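PDB 5B7W: cyclic di-GMP-binding protein XC_3703 from Xanthomonas campestris pv. campestris, which binds the second messenger cyclic di-GMP and, as its effector, regulates virulence and biofilm formation, promoting a transcriptional regulator's DNA binding when the dinucleotide is absent. Local coordinates for residues N17-A22 / F39-G44; K45-S50 / D62-R67. One frame throughout, in Å; residues are numbered along the deposited sequence.

Contact 1 of 2, residues N17-A22 / F39-G44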
loop_
_atom_site.group_PDB
_atom_site.type_symbol
_atom_site.label_atom_id
_atom_site.label_comp_id
_atom_site.label_asym_id
_atom_site.label_seq_id
_atom_site.Cartn_x
_atom_site.Cartn_y
_atom_site.Cartn_z
ATOM N N ASN A 17 12.702 3.031 -6.010
ATOM C CA ASN A 17 13.883 3.228 -5.176
ATOM C C ASN A 17 13.950 2.198 -4.058
ATOM O O ASN A 17 15.019 1.641 -3.781
ATOM C CB ASN A 17 13.892 4.644 -4.599
ATOM C CG ASN A 17 14.570 5.644 -5.514
ATOM O OD1 ASN A 17 14.765 6.803 -5.149
ATOM N ND2 ASN A 17 14.938 5.198 -6.710
ATOM N N ALA A 18 12.815 1.924 -3.408
ATOM C CA ALA A 18 12.807 0.969 -2.303
ATOM C C ALA A 18 13.216 -0.423 -2.768
ATOM O O ALA A 18 13.952 -1.128 -2.068
ATOM C CB ALA A 18 11.425 0.934 -1.651
ATOM N N VAL A 19 12.750 -0.837 -3.949
ATOM C CA VAL A 19 13.128 -2.145 -4.475
ATOM C C VAL A 19 14.609 -2.169 -4.835
ATOM O O VAL A 19 15.308 -3.155 -4.573
ATOM C CB VAL A 19 12.243 -2.511 -5.682
ATOM C CG1 VAL A 19 12.681 -3.842 -6.278
ATOM C CG2 VAL A 19 10.782 -2.565 -5.268
ATOM N N ASP A 20 15.111 -1.087 -5.436
ATOM C CA ASP A 20 16.533 -1.015 -5.759
ATOM C C ASP A 20 17.385 -1.048 -4.497
ATOM O O ASP A 20 18.419 -1.726 -4.454
ATOM C CB ASP A 20 16.828 0.249 -6.567
ATOM C CG ASP A 20 16.152 0.246 -7.921
ATOM O OD1 ASP A 20 15.997 -0.846 -8.507
ATOM O OD2 ASP A 20 15.776 1.337 -8.401
ATOM N N GLN A 21 16.969 -0.322 -3.457
ATOM C CA GLN A 21 17.720 -0.339 -2.207
ATOM C C GLN A 21 17.631 -1.697 -1.520
ATOM O O GLN A 21 18.575 -2.103 -0.834
ATOM C CB GLN A 21 17.221 0.768 -1.274
ATOM C CG GLN A 21 17.421 2.173 -1.825
ATOM C CD GLN A 21 16.789 3.246 -0.957
ATOM O OE1 GLN A 21 16.290 2.967 0.135
ATOM N NE2 GLN A 21 16.799 4.482 -1.445
ATOM N N ALA A 22 16.515 -2.410 -1.694
ATOM C CA ALA A 22 16.397 -3.746 -1.117
ATOM C C ALA A 22 17.345 -4.726 -1.797
ATOM O O ALA A 22 17.955 -5.571 -1.134
ATOM C CB ALA A 22 14.953 -4.237 -1.211
ATOM N N PHE A 39 14.780 -9.103 -5.507
ATOM C CA PHE A 39 13.470 -8.476 -5.612
ATOM C C PHE A 39 13.295 -7.970 -7.036
ATOM O O PHE A 39 14.203 -7.336 -7.585
ATOM C CB PHE A 39 13.317 -7.299 -4.644
ATOM C CG PHE A 39 13.595 -7.632 -3.207
ATOM C CD1 PHE A 39 14.883 -7.565 -2.704
ATOM C CD2 PHE A 39 12.562 -7.967 -2.347
ATOM C CE1 PHE A 39 15.141 -7.849 -1.378
ATOM C CE2 PHE A 39 12.814 -8.252 -1.019
ATOM C CZ PHE A 39 14.105 -8.192 -0.535
ATOM N N GLU A 40 12.134 -8.233 -7.629
ATOM C CA GLU A 40 11.822 -7.743 -8.966
ATOM C C GLU A 40 10.504 -6.987 -8.921
ATOM O O GLU A 40 9.467 -7.567 -8.586
ATOM C CB GLU A 40 11.744 -8.884 -9.982
ATOM C CG GLU A 40 11.488 -8.403 -11.403
ATOM C CD GLU A 40 10.638 -9.365 -12.207
ATOM O OE1 GLU A 40 10.132 -10.346 -11.622
ATOM O OE2 GLU A 40 10.470 -9.135 -13.422
ATOM N N LEU A 41 10.548 -5.701 -9.258
ATOM C CA LEU A 41 9.336 -4.899 -9.368
ATOM C C LEU A 41 8.723 -5.109 -10.748
ATOM O O LEU A 41 9.388 -4.899 -11.768
ATOM C CB LEU A 41 9.644 -3.423 -9.131
ATOM C CG LEU A 41 8.436 -2.491 -9.216
ATOM C CD1 LEU A 41 7.379 -2.908 -8.204
ATOM C CD2 LEU A 41 8.856 -1.047 -8.998
ATOM N N GLU A 42 7.458 -5.520 -10.779
ATOM C CA GLU A 42 6.782 -5.916 -12.008
ATOM C C GLU A 42 5.615 -4.975 -12.271
ATOM O O GLU A 42 4.688 -4.890 -11.458
ATOM C CB GLU A 42 6.300 -7.365 -11.908
ATOM C CG GLU A 42 5.478 -7.849 -13.085
ATOM C CD GLU A 42 5.031 -9.287 -12.910
ATOM O OE1 GLU A 42 5.884 -10.137 -12.578
ATOM O OE2 GLU A 42 3.828 -9.567 -13.094
ATOM N N ASP A 43 5.668 -4.270 -13.402
ATOM C CA ASP A 43 4.617 -3.354 -13.843
ATOM C C ASP A 43 4.304 -2.278 -12.809
ATOM O O ASP A 43 3.207 -1.709 -12.815
ATOM C CB ASP A 43 3.335 -4.115 -14.210
ATOM C CG ASP A 43 3.541 -5.088 -15.353
ATOM O OD1 ASP A 43 4.430 -4.842 -16.195
ATOM O OD2 ASP A 43 2.812 -6.102 -15.409
ATOM N N GLY A 44 5.248 -1.982 -11.918
ATOM C CA GLY A 44 5.002 -1.019 -10.863
ATOM C C GLY A 44 3.900 -1.408 -9.904
ATOM O O GLY A 44 3.360 -0.543 -9.210
#

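Contact 2 of 2, residues K45-S50 / D62-R67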
loop_
_atom_site.group_PDB
_atom_site.type_symbol
_atom_site.label_atom_id
_atom_site.label_comp_id
_atom_site.label_asym_id
_atom_site.label_seq_id
_atom_site.Cartn_x
_atom_site.Cartn_y
_atom_site.Cartn_z
ATOM N N LYS A 45 3.549 -2.687 -9.848
ATOM C CA LYS A 45 2.467 -3.182 -9.005
ATOM C C LYS A 45 2.856 -4.405 -8.191
ATOM O O LYS A 45 2.425 -4.534 -7.042
ATOM C CB LYS A 45 1.236 -3.520 -9.868
ATOM C CG LYS A 45 0.723 -2.371 -10.717
ATOM C CD LYS A 45 -0.348 -2.842 -11.688
ATOM C CE LYS A 45 -1.001 -1.669 -12.404
ATOM N NZ LYS A 45 -1.014 -0.439 -11.566
ATOM N N VAL A 46 3.655 -5.308 -8.752
ATOM C CA VAL A 46 3.970 -6.587 -8.130
ATOM C C VAL A 46 5.458 -6.629 -7.818
ATOM O O VAL A 46 6.287 -6.315 -8.678
ATOM C CB VAL A 46 3.567 -7.767 -9.035
ATOM C CG1 VAL A 46 4.072 -9.081 -8.457
ATOM C CG2 VAL A 46 2.059 -7.801 -9.218
ATOM N N ILE A 47 5.790 -7.014 -6.589
ATOM C CA ILE A 47 7.166 -7.252 -6.173
ATOM C C ILE A 47 7.333 -8.756 -6.009
ATOM O O ILE A 47 6.711 -9.368 -5.132
ATOM C CB ILE A 47 7.514 -6.514 -4.873
ATOM C CG1 ILE A 47 7.370 -5.003 -5.058
ATOM C CG2 ILE A 47 8.927 -6.865 -4.428
ATOM C CD1 ILE A 47 7.697 -4.208 -3.814
ATOM N N ASN A 48 8.167 -9.356 -6.852
ATOM C CA ASN A 48 8.429 -10.787 -6.791
ATOM C C ASN A 48 9.671 -11.038 -5.946
ATOM O O ASN A 48 10.757 -10.541 -6.265
ATOM C CB ASN A 48 8.601 -11.368 -8.195
ATOM C CG ASN A 48 7.281 -11.528 -8.922
ATOM O OD1 ASN A 48 6.338 -12.122 -8.398
ATOM N ND2 ASN A 48 7.205 -10.995 -10.136
ATOM N N GLN A 49 9.506 -11.793 -4.865
ATOM C CA GLN A 49 10.613 -12.216 -4.022
ATOM C C GLN A 49 10.973 -13.656 -4.357
ATOM O O GLN A 49 10.091 -14.495 -4.554
ATOM C CB GLN A 49 10.255 -12.101 -2.537
ATOM C CG GLN A 49 9.539 -10.814 -2.159
ATOM C CD GLN A 49 9.361 -10.670 -0.659
ATOM O OE1 GLN A 49 9.948 -9.784 -0.035
ATOM N NE2 GLN A 49 8.555 -11.544 -0.070
ATOM N N SER A 50 12.272 -13.937 -4.427
ATOM C CA SER A 50 12.751 -15.273 -4.752
ATOM C C SER A 50 14.029 -15.552 -3.982
ATOM O O SER A 50 14.938 -14.716 -3.955
ATOM C CB SER A 50 12.993 -15.427 -6.259
ATOM O OG SER A 50 13.955 -14.495 -6.719
ATOM N N ASP A 62 11.249 -8.725 5.626
ATOM C CA ASP A 62 11.648 -7.721 6.606
ATOM C C ASP A 62 12.481 -6.622 5.960
ATOM O O ASP A 62 12.350 -5.443 6.312
ATOM C CB ASP A 62 12.420 -8.381 7.748
ATOM C CG ASP A 62 11.625 -9.472 8.437
ATOM O OD1 ASP A 62 10.379 -9.400 8.421
ATOM O OD2 ASP A 62 12.246 -10.403 8.992
ATOM N N ILE A 63 13.347 -6.989 5.013
ATOM C CA ILE A 63 14.121 -5.989 4.285
ATOM C C ILE A 63 13.204 -5.133 3.422
ATOM O O ILE A 63 13.325 -3.903 3.387
ATOM C CB ILE A 63 15.212 -6.667 3.436
ATOM C CG1 ILE A 63 16.198 -7.423 4.329
ATOM C CG2 ILE A 63 15.938 -5.639 2.577
ATOM C CD1 ILE A 63 17.204 -8.246 3.557
ATOM N N LEU A 64 12.271 -5.775 2.714
ATOM C CA LEU A 64 11.379 -5.041 1.822
ATOM C C LEU A 64 10.490 -4.077 2.598
ATOM O O LEU A 64 10.240 -2.954 2.148
ATOM C CB LEU A 64 10.533 -6.019 1.006
ATOM C CG LEU A 64 9.591 -5.394 -0.025
ATOM C CD1 LEU A 64 10.376 -4.595 -1.056
ATOM C CD2 LEU A 64 8.745 -6.462 -0.700
ATOM N N ARG A 65 10.002 -4.499 3.768
ATOM C CA ARG A 65 9.208 -3.604 4.604
ATOM C C ARG A 65 10.022 -2.388 5.030
ATOM O O ARG A 65 9.565 -1.246 4.908
ATOM C CB ARG A 65 8.681 -4.348 5.832
ATOM C CG ARG A 65 7.516 -5.288 5.563
ATOM C CD ARG A 65 6.793 -5.618 6.863
ATOM N NE ARG A 65 5.566 -6.379 6.648
ATOM C CZ ARG A 65 5.411 -7.657 6.980
ATOM N NH1 ARG A 65 6.407 -8.322 7.548
ATOM N NH2 ARG A 65 4.258 -8.269 6.747
ATOM N N ALA A 66 11.241 -2.618 5.527
ATOM C CA ALA A 66 12.067 -1.515 6.007
ATOM C C ALA A 66 12.426 -0.557 4.880
ATOM O O ALA A 66 12.470 0.663 5.082
ATOM C CB ALA A 66 13.331 -2.057 6.673
ATOM N N ARG A 67 12.685 -1.088 3.683
ATOM C CA ARG A 67 13.015 -0.224 2.556
ATOM C C ARG A 67 11.818 0.618 2.131
ATOM O O ARG A 67 11.955 1.821 1.884
ATOM C CB ARG A 67 13.532 -1.057 1.382
ATOM C CG ARG A 67 14.904 -1.676 1.609
ATOM C CD ARG A 67 15.900 -0.643 2.112
ATOM N NE ARG A 67 16.165 -0.795 3.540
ATOM C CZ ARG A 67 16.540 0.198 4.340
ATOM N NH1 ARG A 67 16.690 1.423 3.856
ATOM N NH2 ARG A 67 16.760 -0.034 5.628
#

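Contact 1 of 2, residues N17-A22 / F39-G44
Phe39, at the start of this part of strand 38-42, lies under helix 12-26 and meets Val19 and Ala22 on successive parts of its side chain. Its CB comes first, 3.9 Å from Val19 CG1. Because the ring carbon CG sits opposite the carbonyl carbon (chi1 -55°), the ring swings away from Val19 and passes beneath the next helical turn. There Phe39 CD1 and CE1 are equally close to Ala22 CB, at 3.6 Å, while CG and CZ lie farther from it at either end. Phe39 CE1 is also 3.6 Å from Ala22 O. Ala22 CB thus rests on one face of the Phe39 ring, 3.9 Å from the ring centroid and displaced toward the CD1-CE1 rim: a CH-pi contact, 24° off the ring normal.

Val19 CG1 sits between Phe39 CB and the start of Leu41, whereas Val19 CG2 turns to Leu41 CB at 4.1 Å, the Val19 and Leu41 side chains crossing at about a right angle. Leu41 continues along the helix to Leu15 and Thr16. The helix and strand segments run nearly antiparallel, at 162°, with their axes 8.3 Å apart. This is the helix-on-sheet packing of an RRM-like domain, made here at an outermost strand of the sheet. Just beyond these residues, Asn23 OD1 accepts a hydrogen bond from Phe39 N and ties the strand backbone to the same helix. Between the two segments themselves the side chains meet through apolar groups, with a Val19 methyl and the ring edge also lying against backbone O and N atoms, so shape and burial hold them together, and the one oriented element is the aromatic face under Ala22.

Contact 2 of 2, residues K45-S50 / D62-R67
The carboxamide of Gln49 points from strand 46-51 at Leu64 on helix 54-70. Leu64 CD2 stands well above the amide plane at its oxygen end, 3.6 Å from Gln49 OE1, and Leu64 CB lies 3.9 Å from Gln49 OE1. Phe39 CE2 comes up on the other side, closer to the plane. OE1 is thus buried among carbons and has no polar partner in the model, while NE2 donates to Thr61 OG1 on the same helix; that bond probably sets the rotation of the amide.

In the RRM-like domain, strand 46-51 is the second strand of the hairpin that begins with 38-42, and the chain turns from it into helix 54-70, which lies back across the sheet. A classic beta bulge, with Lys45 and Val46 both facing Glu42, opens the strand. Ile47, two residues before Gln49 and on the same face, meets Leu64 tip to tip. Ile47 CG2 is 3.8 Å from Leu64 CD2, and Ile47 CD1 is 3.9 Å from Leu64 CD1. A first torsion of -177° carries Leu64 CG toward the strand, where its two methyls part: across these segments CD1 meets Ile47 CD1, and CD2 meets both Ile47 and Gln49.

In the fold
Contact 1 closes before contact 2 opens along the chain, and their centres are about 7 Å apart. Both belong to the domain II sheet: strands 38-42 and 46-51 are neighbours in its antiparallel order, joined at Glu40 O and Asn48 N, 2.8 Å apart in a probable hydrogen bond. Contact 1 sets helix 12-26 on the outermost strand, and contact 2 sets helix 54-70 on the next one in. The two helices pack on one side of the four-stranded sheet, as in an RRM; they also touch each other through Ala22 and Arg67. The residues thought to bind cyclic di-GMP, by similarity to relatives, lie away from both contacts, which form part of the buried interior of domain II.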